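Local coordinates for protein cytochrome P450 monooxygenase (Rhodococcus sp. ECU0066, PDB 6KBH) that probably catalyses heme-dependent monooxygenation as a self-sufficient cytochrome P450, drawing electrons through FMN and [2Fe-2S] centres carried on the same chain, at residues A[149-154]-A[248-253]; A[180-185]-A[201-206]; A[186-191]-A[278-283]; A[206-211]-A[283-288]. All blocks are in the same frame, centred on the assembly; numbering follows the deposited sequence.

Interaction 1: residues A[149-154]-A[248-253]; sequences LAHHEP and DGHGWM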
# COMPACT_ATOMS: atom_id res chain seq x y z
N LEU A 149 -6.02 -0.55 13.14
CA LEU A 149 -4.65 -0.41 13.61
C LEU A 149 -4.32 1.01 14.05
O LEU A 149 -3.29 1.21 14.70
CB LEU A 149 -3.67 -0.85 12.51
CG LEU A 149 -3.59 -2.35 12.21
CD1 LEU A 149 -2.88 -2.59 10.90
CD2 LEU A 149 -2.89 -3.08 13.34
N ALA A 150 -5.17 1.99 13.73
CA ALA A 150 -4.89 3.37 14.11
C ALA A 150 -4.80 3.54 15.62
O ALA A 150 -4.09 4.42 16.11
CB ALA A 150 -5.94 4.31 13.52
N HIS A 151 -5.52 2.70 16.38
CA HIS A 151 -5.44 2.77 17.83
C HIS A 151 -4.04 2.41 18.33
O HIS A 151 -3.56 3.00 19.31
CB HIS A 151 -6.47 1.85 18.47
CG HIS A 151 -6.20 1.55 19.91
ND1 HIS A 151 -5.71 0.33 20.34
CD2 HIS A 151 -6.34 2.31 21.02
CE1 HIS A 151 -5.57 0.36 21.65
NE2 HIS A 151 -5.94 1.55 22.09
N HIS A 152 -3.38 1.46 17.68
CA HIS A 152 -2.12 0.93 18.18
C HIS A 152 -0.91 1.78 17.79
O HIS A 152 0.19 1.51 18.29
CB HIS A 152 -1.91 -0.50 17.68
CG HIS A 152 -2.87 -1.49 18.27
ND1 HIS A 152 -2.88 -1.82 19.61
CD2 HIS A 152 -3.85 -2.22 17.69
CE1 HIS A 152 -3.83 -2.71 19.83
NE2 HIS A 152 -4.43 -2.97 18.69
N GLU A 153 -1.08 2.79 16.94
CA GLU A 153 0.08 3.57 16.49
C GLU A 153 0.82 4.30 17.60
O GLU A 153 2.06 4.40 17.51
CB GLU A 153 -0.36 4.56 15.40
CG GLU A 153 0.81 5.30 14.76
CD GLU A 153 0.44 5.97 13.45
OE1 GLU A 153 -0.68 5.74 12.95
OE2 GLU A 153 1.27 6.74 12.93
N PRO A 154 0.17 4.84 18.64
CA PRO A 154 0.96 5.40 19.75
C PRO A 154 1.75 4.36 20.52
O PRO A 154 2.84 4.67 21.01
CB PRO A 154 -0.09 6.08 20.63
CG PRO A 154 -1.24 6.33 19.72
CD PRO A 154 -1.26 5.16 18.79
N ASP A 248 -14.93 -6.90 26.27
CA ASP A 248 -15.08 -5.60 25.63
C ASP A 248 -13.92 -4.68 26.03
O ASP A 248 -14.06 -3.70 26.76
CB ASP A 248 -16.43 -5.00 25.97
CG ASP A 248 -17.59 -5.89 25.54
OD1 ASP A 248 -17.32 -6.91 24.85
OD2 ASP A 248 -18.75 -5.58 25.87
N GLY A 249 -12.74 -5.03 25.52
CA GLY A 249 -11.53 -4.25 25.63
C GLY A 249 -10.72 -4.41 24.37
O GLY A 249 -11.07 -5.18 23.47
N HIS A 250 -9.60 -3.69 24.30
CA HIS A 250 -8.81 -3.64 23.08
C HIS A 250 -7.90 -4.86 22.95
O HIS A 250 -7.43 -5.43 23.94
CB HIS A 250 -7.98 -2.36 23.04
CG HIS A 250 -8.81 -1.12 22.90
ND1 HIS A 250 -8.31 0.14 23.13
CD2 HIS A 250 -10.11 -0.95 22.56
CE1 HIS A 250 -9.26 1.04 22.93
NE2 HIS A 250 -10.36 0.40 22.58
N GLY A 251 -7.66 -5.26 21.70
CA GLY A 251 -6.83 -6.41 21.42
C GLY A 251 -7.49 -7.41 20.49
O GLY A 251 -8.72 -7.44 20.38
N TRP A 252 -6.68 -8.24 19.83
CA TRP A 252 -7.24 -9.25 18.93
C TRP A 252 -7.96 -10.34 19.71
O TRP A 252 -9.05 -10.78 19.32
CB TRP A 252 -6.12 -9.83 18.06
CG TRP A 252 -6.61 -10.63 16.87
CD1 TRP A 252 -7.52 -10.23 15.93
CD2 TRP A 252 -6.18 -11.95 16.49
NE1 TRP A 252 -7.70 -11.23 15.00
CE2 TRP A 252 -6.89 -12.29 15.32
CE3 TRP A 252 -5.28 -12.87 17.03
CZ2 TRP A 252 -6.72 -13.51 14.68
CZ3 TRP A 252 -5.12 -14.08 16.39
CH2 TRP A 252 -5.83 -14.39 15.23
N MET A 253 -7.36 -10.80 20.82
CA MET A 253 -7.98 -11.86 21.60
C MET A 253 -9.32 -11.46 22.21
O MET A 253 -10.28 -12.24 22.10
CB MET A 253 -7.00 -12.35 22.68
CG MET A 253 -5.72 -12.94 22.11
SD MET A 253 -6.07 -14.20 20.88
CE MET A 253 -6.96 -15.39 21.87
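His250 turns an edge of its imidazole to one face of the His151 ring, a tilted edge-to-face pair with planes at 68° and centroids 4.1 Å apart. The atom that leads is His250 ND1, which stands over the NE2–CE1 side of the His151 face. Next to ND1, over the same face, His250 CE1 lies 3.7 Å from His151 CD2. The edge of the His151 ring meets His152 NE2 in its plane, while His151 ND1 sits 3.6 Å above one face of the His152 ring, offset toward its rim, so the two neighbouring imidazoles are themselves turned against each other. His151 reaches across because its CG is swung anti to the backbone N (chi1 163°), carrying the ring out from the chain. The contact is at the surface of the P450 part, between the turn leading into helix 153-164 and the loop that ends at Gly251, the N-cap of helix 252-262; these correspond to helices D and H of the P450 fold. Just inward, Phe191 of helix 183-192 is common to both segments, touched by Leu149 and by the ring of Trp252. Leu149 is also buried against helix 396-413, whereas Trp252 sets its ring edge-to-face with Phe144 and gives its NE1 hydrogen to Leu140 O.

Interaction 2: residues A[180-185]-A[201-206]; sequences LWEVPL and TLREYS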
# COMPACT_ATOMS: atom_id res chain seq x y z
N LEU A 180 15.69 -4.69 17.30
CA LEU A 180 14.74 -5.22 16.33
C LEU A 180 14.23 -6.61 16.67
O LEU A 180 13.16 -6.99 16.17
CB LEU A 180 15.34 -5.25 14.91
CG LEU A 180 15.71 -3.98 14.15
CD1 LEU A 180 14.51 -3.03 14.08
CD2 LEU A 180 16.89 -3.29 14.73
N TRP A 181 14.95 -7.38 17.48
CA TRP A 181 14.43 -8.69 17.86
C TRP A 181 13.30 -8.56 18.87
O TRP A 181 12.39 -9.40 18.89
CB TRP A 181 15.56 -9.55 18.43
CG TRP A 181 15.09 -10.88 18.86
CD1 TRP A 181 14.89 -11.31 20.14
CD2 TRP A 181 14.72 -11.97 18.01
NE1 TRP A 181 14.43 -12.60 20.13
CE2 TRP A 181 14.32 -13.03 18.84
CE3 TRP A 181 14.71 -12.15 16.62
CZ2 TRP A 181 13.91 -14.26 18.33
CZ3 TRP A 181 14.29 -13.37 16.12
CH2 TRP A 181 13.90 -14.41 16.97
N GLU A 182 13.33 -7.52 19.70
CA GLU A 182 12.42 -7.40 20.83
C GLU A 182 11.12 -6.68 20.47
O GLU A 182 10.03 -7.19 20.77
CB GLU A 182 13.11 -6.67 21.98
CG GLU A 182 14.34 -7.38 22.54
CD GLU A 182 14.00 -8.63 23.32
OE1 GLU A 182 12.80 -8.89 23.56
OE2 GLU A 182 14.93 -9.36 23.71
N VAL A 183 11.22 -5.51 19.84
CA VAL A 183 10.05 -4.64 19.69
C VAL A 183 8.87 -5.35 19.01
O VAL A 183 7.75 -5.24 19.52
CB VAL A 183 10.44 -3.33 18.99
CG1 VAL A 183 9.23 -2.41 18.90
CG2 VAL A 183 11.57 -2.64 19.72
N PRO A 184 9.06 -6.05 17.88
CA PRO A 184 7.90 -6.72 17.27
C PRO A 184 7.21 -7.72 18.18
O PRO A 184 6.01 -7.97 18.02
CB PRO A 184 8.49 -7.39 16.03
CG PRO A 184 9.67 -6.56 15.70
CD PRO A 184 10.25 -6.16 17.02
N LEU A 185 7.94 -8.30 19.13
CA LEU A 185 7.32 -9.23 20.06
C LEU A 185 6.37 -8.51 21.01
O LEU A 185 5.25 -8.99 21.26
CB LEU A 185 8.40 -9.99 20.84
CG LEU A 185 7.93 -11.01 21.87
CD1 LEU A 185 7.04 -12.06 21.23
CD2 LEU A 185 9.14 -11.65 22.55
N THR A 201 6.48 -12.84 30.90
CA THR A 201 6.79 -14.26 30.83
C THR A 201 6.51 -14.81 29.45
O THR A 201 7.30 -15.60 28.91
CB THR A 201 6.03 -15.07 31.88
OG1 THR A 201 6.35 -14.57 33.18
CG2 THR A 201 6.51 -16.55 31.83
N LEU A 202 5.39 -14.41 28.84
CA LEU A 202 5.09 -14.90 27.50
C LEU A 202 6.25 -14.63 26.55
O LEU A 202 6.50 -15.42 25.63
CB LEU A 202 3.81 -14.28 26.96
CG LEU A 202 2.48 -14.66 27.62
CD1 LEU A 202 1.30 -13.97 26.93
CD2 LEU A 202 2.29 -16.17 27.62
N ARG A 203 7.00 -13.55 26.79
CA ARG A 203 8.20 -13.28 26.00
C ARG A 203 9.34 -14.21 26.37
O ARG A 203 10.07 -14.68 25.49
CB ARG A 203 8.63 -11.83 26.18
CG ARG A 203 7.49 -10.87 26.31
CD ARG A 203 7.92 -9.56 26.95
NE ARG A 203 8.73 -8.77 26.04
CZ ARG A 203 10.05 -8.82 25.98
NH1 ARG A 203 10.73 -9.63 26.79
NH2 ARG A 203 10.71 -8.07 25.11
N GLU A 204 9.53 -14.47 27.67
CA GLU A 204 10.52 -15.45 28.10
C GLU A 204 10.31 -16.77 27.37
O GLU A 204 11.27 -17.44 26.99
CB GLU A 204 10.44 -15.63 29.62
CG GLU A 204 11.69 -16.15 30.32
CD GLU A 204 11.89 -17.65 30.19
OE1 GLU A 204 11.31 -18.39 31.01
OE2 GLU A 204 12.62 -18.11 29.27
N TYR A 205 9.05 -17.14 27.15
CA TYR A 205 8.69 -18.37 26.46
C TYR A 205 8.60 -18.19 24.94
O TYR A 205 8.15 -19.11 24.25
CB TYR A 205 7.36 -18.91 26.99
CG TYR A 205 7.32 -19.21 28.47
CD1 TYR A 205 8.49 -19.37 29.21
CD2 TYR A 205 6.11 -19.35 29.14
CE1 TYR A 205 8.45 -19.64 30.57
CE2 TYR A 205 6.06 -19.63 30.49
CZ TYR A 205 7.24 -19.78 31.20
OH TYR A 205 7.19 -20.05 32.55
N SER A 206 9.01 -17.03 24.41
CA SER A 206 8.99 -16.76 22.98
C SER A 206 10.39 -16.97 22.41
O SER A 206 11.35 -16.37 22.89
CB SER A 206 8.52 -15.33 22.70
OG SER A 206 7.17 -15.14 23.11
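Arg203 NH2 comes within 2.7 Å of Glu182 OE1 in a salt bridge that uses one oxygen of the carboxylate and one nitrogen of the guanidinium. It ties the turn leading toward helix 183-192 to helix 199-204; these helices match E and F of the all-alpha part of the P450 fold. The two planes are nearly parallel, 16° apart, but the side chains cross at about a right angle. The N-H points well off the oxygen, at an angle of 126°, so as a hydrogen bond it is weak and charge attraction probably does most of the work. Bends in both chains bring the groups together: Glu182 folds at chi2 and Arg203 at chi3. Beside the bridge Leu185 enters with both methyl branches. CD2 packs on Arg203 CB at 3.7 Å, against the aliphatic root of the arginine, and CD1 approaches Ser206 OG at 3.6 Å, with Ser206 CB near both methyls. Tyr163 of helix 153-164 touches both Glu182 and Arg203, and His284 of helix 284-300 lies against Leu185. Helix 199-204 ends here, Tyr205 being the first residue to leave helical geometry. The hydroxyl beside Leu185 turns back on that end: Ser206 OG gives its hydrogen to Leu202 O at 2.6 Å, tilted 29° from the carbonyl plane.

Interaction 3: residues A[186-191]-A[278-283]; sequences TVALHF and AGIVAA. With HEM (protoporphyrin IX containing Fe), chain C.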
# COMPACT_ATOMS: atom_id res chain seq x y z
N THR A 186 6.79 -7.36 21.53
CA THR A 186 5.96 -6.64 22.50
C THR A 186 4.69 -6.09 21.86
O THR A 186 3.60 -6.24 22.41
CB THR A 186 6.76 -5.50 23.15
OG1 THR A 186 7.34 -4.67 22.14
CG2 THR A 186 7.86 -6.05 24.06
N VAL A 187 4.81 -5.45 20.69
CA VAL A 187 3.62 -4.88 20.07
C VAL A 187 2.66 -5.98 19.65
O VAL A 187 1.44 -5.79 19.65
CB VAL A 187 3.98 -3.96 18.88
CG1 VAL A 187 5.16 -3.07 19.22
CG2 VAL A 187 4.23 -4.77 17.64
N ALA A 188 3.18 -7.16 19.29
CA ALA A 188 2.30 -8.28 19.02
C ALA A 188 1.50 -8.64 20.26
O ALA A 188 0.28 -8.84 20.19
CB ALA A 188 3.10 -9.49 18.52
N LEU A 189 2.15 -8.67 21.42
CA LEU A 189 1.42 -8.89 22.67
C LEU A 189 0.39 -7.80 22.89
O LEU A 189 -0.75 -8.08 23.27
CB LEU A 189 2.40 -8.98 23.84
CG LEU A 189 3.27 -10.24 23.77
CD1 LEU A 189 4.42 -10.15 24.75
CD2 LEU A 189 2.44 -11.48 24.03
N HIS A 190 0.75 -6.54 22.62
CA HIS A 190 -0.21 -5.45 22.77
C HIS A 190 -1.32 -5.53 21.73
O HIS A 190 -2.48 -5.22 22.02
CB HIS A 190 0.51 -4.10 22.70
CG HIS A 190 1.14 -3.68 23.99
ND1 HIS A 190 0.41 -3.46 25.14
CD2 HIS A 190 2.43 -3.43 24.31
CE1 HIS A 190 1.23 -3.10 26.11
NE2 HIS A 190 2.46 -3.07 25.63
N PHE A 191 -0.99 -5.93 20.50
CA PHE A 191 -2.02 -6.12 19.48
C PHE A 191 -3.00 -7.21 19.89
O PHE A 191 -4.19 -7.14 19.57
CB PHE A 191 -1.39 -6.47 18.13
CG PHE A 191 -2.39 -6.84 17.07
CD1 PHE A 191 -3.08 -5.86 16.37
CD2 PHE A 191 -2.65 -8.17 16.78
CE1 PHE A 191 -4.00 -6.20 15.40
CE2 PHE A 191 -3.58 -8.51 15.81
CZ PHE A 191 -4.26 -7.52 15.12
N ALA A 278 -0.51 -18.84 17.87
CA ALA A 278 -0.50 -18.55 16.45
C ALA A 278 -0.29 -17.06 16.20
O ALA A 278 0.39 -16.67 15.25
CB ALA A 278 -1.80 -19.02 15.80
N GLY A 279 -0.84 -16.22 17.09
CA GLY A 279 -0.78 -14.78 16.88
C GLY A 279 0.63 -14.23 16.87
O GLY A 279 1.02 -13.50 15.96
N ILE A 280 1.42 -14.56 17.90
CA ILE A 280 2.72 -13.92 18.06
C ILE A 280 3.88 -14.72 17.47
O ILE A 280 5.01 -14.21 17.45
CB ILE A 280 3.01 -13.58 19.54
CG1 ILE A 280 3.06 -14.84 20.40
CG2 ILE A 280 1.95 -12.62 20.08
CD1 ILE A 280 3.45 -14.55 21.83
N VAL A 281 3.64 -15.94 16.98
CA VAL A 281 4.68 -16.58 16.18
C VAL A 281 4.57 -16.12 14.73
O VAL A 281 5.57 -16.10 14.00
CB VAL A 281 4.62 -18.12 16.29
CG1 VAL A 281 4.60 -18.55 17.75
CG2 VAL A 281 3.44 -18.69 15.52
N ALA A 282 3.37 -15.75 14.28
CA ALA A 282 3.22 -15.17 12.96
C ALA A 282 3.76 -13.75 12.89
O ALA A 282 3.98 -13.23 11.79
CB ALA A 282 1.74 -15.18 12.54
N ALA A 283 4.00 -13.13 14.04
CA ALA A 283 4.28 -11.70 14.12
C ALA A 283 5.71 -11.36 14.51
O ALA A 283 6.19 -10.29 14.15
CB ALA A 283 3.34 -11.03 15.13
CHA HEM C . 0.02 -15.62 6.79
CHB HEM C . 4.39 -13.34 5.72
CHC HEM C . 3.86 -10.19 9.94
CHD HEM C . -0.47 -12.48 10.98
C1A HEM C . 1.30 -15.08 6.32
C2A HEM C . 1.76 -15.77 5.11
C3A HEM C . 2.97 -15.14 4.80
C4A HEM C . 3.13 -14.12 5.88
CMA HEM C . 3.88 -15.44 3.66
CAA HEM C . 1.10 -16.87 4.34
CBA HEM C . 0.46 -16.44 3.05
CGA HEM C . -0.42 -17.40 2.32
O1A HEM C . -0.22 -18.57 2.74
O2A HEM C . -1.11 -16.76 1.47
C1B HEM C . 4.68 -12.28 6.74
C2B HEM C . 5.92 -11.37 6.74
C3B HEM C . 5.74 -10.39 8.06
C4B HEM C . 4.44 -10.82 8.71
CMB HEM C . 7.04 -11.38 5.75
CAB HEM C . 6.67 -9.32 8.54
CBB HEM C . 7.10 -8.28 7.57
C1C HEM C . 2.55 -10.77 10.38
C2C HEM C . 2.11 -10.10 11.58
C3C HEM C . 0.92 -10.71 11.89
C4C HEM C . 0.76 -11.70 10.83
CMC HEM C . 2.79 -8.98 12.31
CAC HEM C . 0.01 -10.38 13.03
CBC HEM C . -0.10 -11.30 14.19
C1D HEM C . -0.54 -13.45 9.88
C2D HEM C . -1.77 -14.29 9.94
C3D HEM C . -1.63 -15.28 8.63
C4D HEM C . -0.33 -14.85 8.01
CMD HEM C . -2.86 -14.23 10.96
CAD HEM C . -2.58 -16.33 8.17
CBD HEM C . -3.79 -15.84 7.45
CGD HEM C . -4.53 -16.82 6.63
O1D HEM C . -3.78 -17.80 6.42
O2D HEM C . -5.69 -16.40 6.36
NA HEM C . 2.13 -14.07 6.81
NB HEM C . 3.76 -11.91 7.87
NC HEM C . 1.73 -11.77 9.91
ND HEM C . 0.42 -13.67 8.70
FE HEM C . 2.20 -12.88 8.36
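Ile280 branches at CB toward helix 183-192, and its two arms meet different residues. CG2 lies against Ala188, 3.7 Å from its CB and close to its carbonyl carbon. The other arm leaves with CG1 between the backbone N and the carbonyl carbon (chi1 62°) and runs extended to CD1, which touches Leu189 CD2 at 3.9 Å, the two side chains crossing at a slant. Leu189 CB does not point at Ile280, and CD2 alone makes the contact. Ala188 has a second partner: its CB also sits 3.7 Å from Ala283 CB, so one methyl fills the step between Ile280 and Ala283. The small residues let the segments come close, with the CA atoms of Ala188 and Ile280 only 5.7 Å apart. In P450 terms helix 183-192 corresponds to helix E, and 278-283 is part of the long central helix that passes beside the heme. The Ala283 CB that touches Ala188 is also the one that meets the porphyrin rim, 3.5 Å from the heme methyl CMC and near the vinyl carbon CBC. Ala282 CB stands 3.8 Å from the heme meso carbon CHD. Cys393, the axial ligand of the heme iron, has its side chain about 8 Å from that of Ala283.

Interaction 4: residues A[206-211]-A[283-288]; sequences SIAHTV and AHETTA. With HEM (protoporphyrin IX containing Fe), chain C.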
# COMPACT_ATOMS: atom_id res chain seq x y z
N SER A 206 9.01 -17.03 24.41
CA SER A 206 8.99 -16.76 22.98
C SER A 206 10.39 -16.97 22.41
O SER A 206 11.35 -16.37 22.89
CB SER A 206 8.52 -15.33 22.70
OG SER A 206 7.17 -15.14 23.11
N ILE A 207 10.50 -17.83 21.40
CA ILE A 207 11.79 -18.27 20.88
C ILE A 207 11.75 -18.31 19.35
O ILE A 207 10.71 -18.14 18.72
CB ILE A 207 12.20 -19.65 21.42
CG1 ILE A 207 11.15 -20.70 21.05
CG2 ILE A 207 12.44 -19.60 22.92
CD1 ILE A 207 11.64 -22.11 21.16
N ALA A 208 12.93 -18.55 18.77
CA ALA A 208 13.05 -18.72 17.34
C ALA A 208 12.55 -20.10 16.92
O ALA A 208 12.82 -21.10 17.59
CB ALA A 208 14.50 -18.52 16.90
N HIS A 209 11.81 -20.15 15.81
CA HIS A 209 11.28 -21.39 15.28
C HIS A 209 11.82 -21.74 13.90
O HIS A 209 11.44 -22.77 13.34
CB HIS A 209 9.74 -21.33 15.20
CG HIS A 209 9.06 -21.41 16.53
ND1 HIS A 209 8.70 -20.30 17.25
CD2 HIS A 209 8.65 -22.48 17.25
CE1 HIS A 209 8.11 -20.67 18.37
NE2 HIS A 209 8.06 -21.99 18.40
N THR A 210 12.71 -20.91 13.34
CA THR A 210 13.08 -21.07 11.94
C THR A 210 13.78 -22.40 11.69
O THR A 210 13.41 -23.15 10.78
CB THR A 210 13.98 -19.91 11.49
OG1 THR A 210 15.22 -19.96 12.20
CG2 THR A 210 13.30 -18.59 11.79
N VAL A 211 14.80 -22.72 12.50
CA VAL A 211 15.53 -23.96 12.28
C VAL A 211 14.68 -25.17 12.67
O VAL A 211 14.78 -26.23 12.04
CB VAL A 211 16.87 -23.93 13.05
CG1 VAL A 211 17.55 -25.27 12.96
CG2 VAL A 211 17.77 -22.85 12.49
N ALA A 283 4.00 -13.13 14.04
CA ALA A 283 4.28 -11.70 14.12
C ALA A 283 5.71 -11.36 14.51
O ALA A 283 6.19 -10.29 14.15
CB ALA A 283 3.34 -11.03 15.13
N HIS A 284 6.40 -12.25 15.23
CA HIS A 284 7.66 -11.85 15.86
C HIS A 284 8.85 -11.91 14.90
O HIS A 284 9.46 -10.89 14.58
CB HIS A 284 7.92 -12.72 17.09
CG HIS A 284 9.20 -12.40 17.80
ND1 HIS A 284 9.84 -13.30 18.62
CD2 HIS A 284 9.95 -11.27 17.81
CE1 HIS A 284 10.94 -12.74 19.11
NE2 HIS A 284 11.03 -11.51 18.63
N GLU A 285 9.20 -13.12 14.42
CA GLU A 285 10.44 -13.26 13.67
C GLU A 285 10.34 -12.63 12.28
O GLU A 285 11.29 -12.01 11.80
CB GLU A 285 10.84 -14.73 13.53
CG GLU A 285 10.73 -15.56 14.78
CD GLU A 285 11.56 -16.82 14.69
OE1 GLU A 285 12.70 -16.75 14.17
OE2 GLU A 285 11.06 -17.89 15.09
N THR A 286 9.19 -12.80 11.63
CA THR A 286 9.01 -12.24 10.29
C THR A 286 9.20 -10.73 10.30
O THR A 286 9.82 -10.17 9.39
CB THR A 286 7.64 -12.62 9.75
OG1 THR A 286 6.64 -12.28 10.72
CG2 THR A 286 7.57 -14.10 9.46
N THR A 287 8.68 -10.05 11.32
CA THR A 287 8.84 -8.60 11.39
C THR A 287 10.27 -8.23 11.77
O THR A 287 10.87 -7.33 11.16
CB THR A 287 7.84 -8.00 12.37
OG1 THR A 287 6.51 -8.33 11.94
CG2 THR A 287 7.98 -6.49 12.42
N ALA A 288 10.83 -8.89 12.78
CA ALA A 288 12.21 -8.63 13.17
C ALA A 288 13.16 -8.79 11.99
O ALA A 288 13.95 -7.89 11.68
CB ALA A 288 12.62 -9.55 14.32
CHA HEM C . 0.02 -15.62 6.79
CHB HEM C . 4.39 -13.34 5.72
CHC HEM C . 3.86 -10.19 9.94
CHD HEM C . -0.47 -12.48 10.98
C1A HEM C . 1.30 -15.08 6.32
C2A HEM C . 1.76 -15.77 5.11
C3A HEM C . 2.97 -15.14 4.80
C4A HEM C . 3.13 -14.12 5.88
CMA HEM C . 3.88 -15.44 3.66
CAA HEM C . 1.10 -16.87 4.34
CBA HEM C . 0.46 -16.44 3.05
CGA HEM C . -0.42 -17.40 2.32
O1A HEM C . -0.22 -18.57 2.74
O2A HEM C . -1.11 -16.76 1.47
C1B HEM C . 4.68 -12.28 6.74
C2B HEM C . 5.92 -11.37 6.74
C3B HEM C . 5.74 -10.39 8.06
C4B HEM C . 4.44 -10.82 8.71
CMB HEM C . 7.04 -11.38 5.75
CAB HEM C . 6.67 -9.32 8.54
CBB HEM C . 7.10 -8.28 7.57
C1C HEM C . 2.55 -10.77 10.38
C2C HEM C . 2.11 -10.10 11.58
C3C HEM C . 0.92 -10.71 11.89
C4C HEM C . 0.76 -11.70 10.83
CMC HEM C . 2.79 -8.98 12.31
CAC HEM C . 0.01 -10.38 13.03
CBC HEM C . -0.10 -11.30 14.19
C1D HEM C . -0.54 -13.45 9.88
C2D HEM C . -1.77 -14.29 9.94
C3D HEM C . -1.63 -15.28 8.63
C4D HEM C . -0.33 -14.85 8.01
CMD HEM C . -2.86 -14.23 10.96
CAD HEM C . -2.58 -16.33 8.17
CBD HEM C . -3.79 -15.84 7.45
CGD HEM C . -4.53 -16.82 6.63
O1D HEM C . -3.78 -17.80 6.42
O2D HEM C . -5.69 -16.40 6.36
NA HEM C . 2.13 -14.07 6.81
NB HEM C . 3.76 -11.91 7.87
NC HEM C . 1.73 -11.77 9.91
ND HEM C . 0.42 -13.67 8.70
FE HEM C . 2.20 -12.88 8.36
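Glu285 contributes by far the largest share of this contact, reaching with its chain extended beyond CG to place a carboxylate against the loop 206-209. OE2 takes the backbone N-H of His209 in a hydrogen bond whose very short length is doubtful. OE2 also lies close to Ala208 CA, while Glu285 OE1 faces Ala208 CB at 3.7 Å and lies beside the CG2 methyl of Thr210. OE2 is off the edge of the His209 ring, near its plane, without a close contact; ring and carboxylate planes are 41° apart. His284 adds buried surface beside it, and its NE2 is hydrogen-bonded to Trp181 O. By sequence, Glu285 and Thr286 probably occupy the acid–alcohol positions of the central P450 helix. Thr286 OG1 lies 3.3 Å from heme C4B and bonds to Ala282 O; Thr287 OG1 bonds to Ala283 O at 3.0 Å. Both hydroxyls turn back to carbonyls one turn earlier. Around the contact, helix 219-242 packs on Ile207 and His209, Phe433 touches Thr210 and Thr286, and helix 183-192 sets Pro184 against Thr287.

In the fold
All four contacts belong to the helical P450 part of the chain. Interactions 2, 3 and 4 form a compact group, their centres 9 to 10 Å apart; interaction 1 lies 12 Å from interaction 3 and about 22 Å from interaction 4. Helix 183-192 serves both interaction 2 and interaction 3, Ser206 joins 2 to 4, and Ala283 joins 3 to 4. Interaction 2 closes before interaction 4 opens, whereas 3 crosses 1, 2 and 4 along the chain. Trp252 N to Phe191 O, a probable hydrogen bond, links 1 with 3. Interactions 3 and 4 join the heme-lining helices 269-281 and 284-300 to helix 183-192 and the 206-211 segment; 1 and 2 join elements around them.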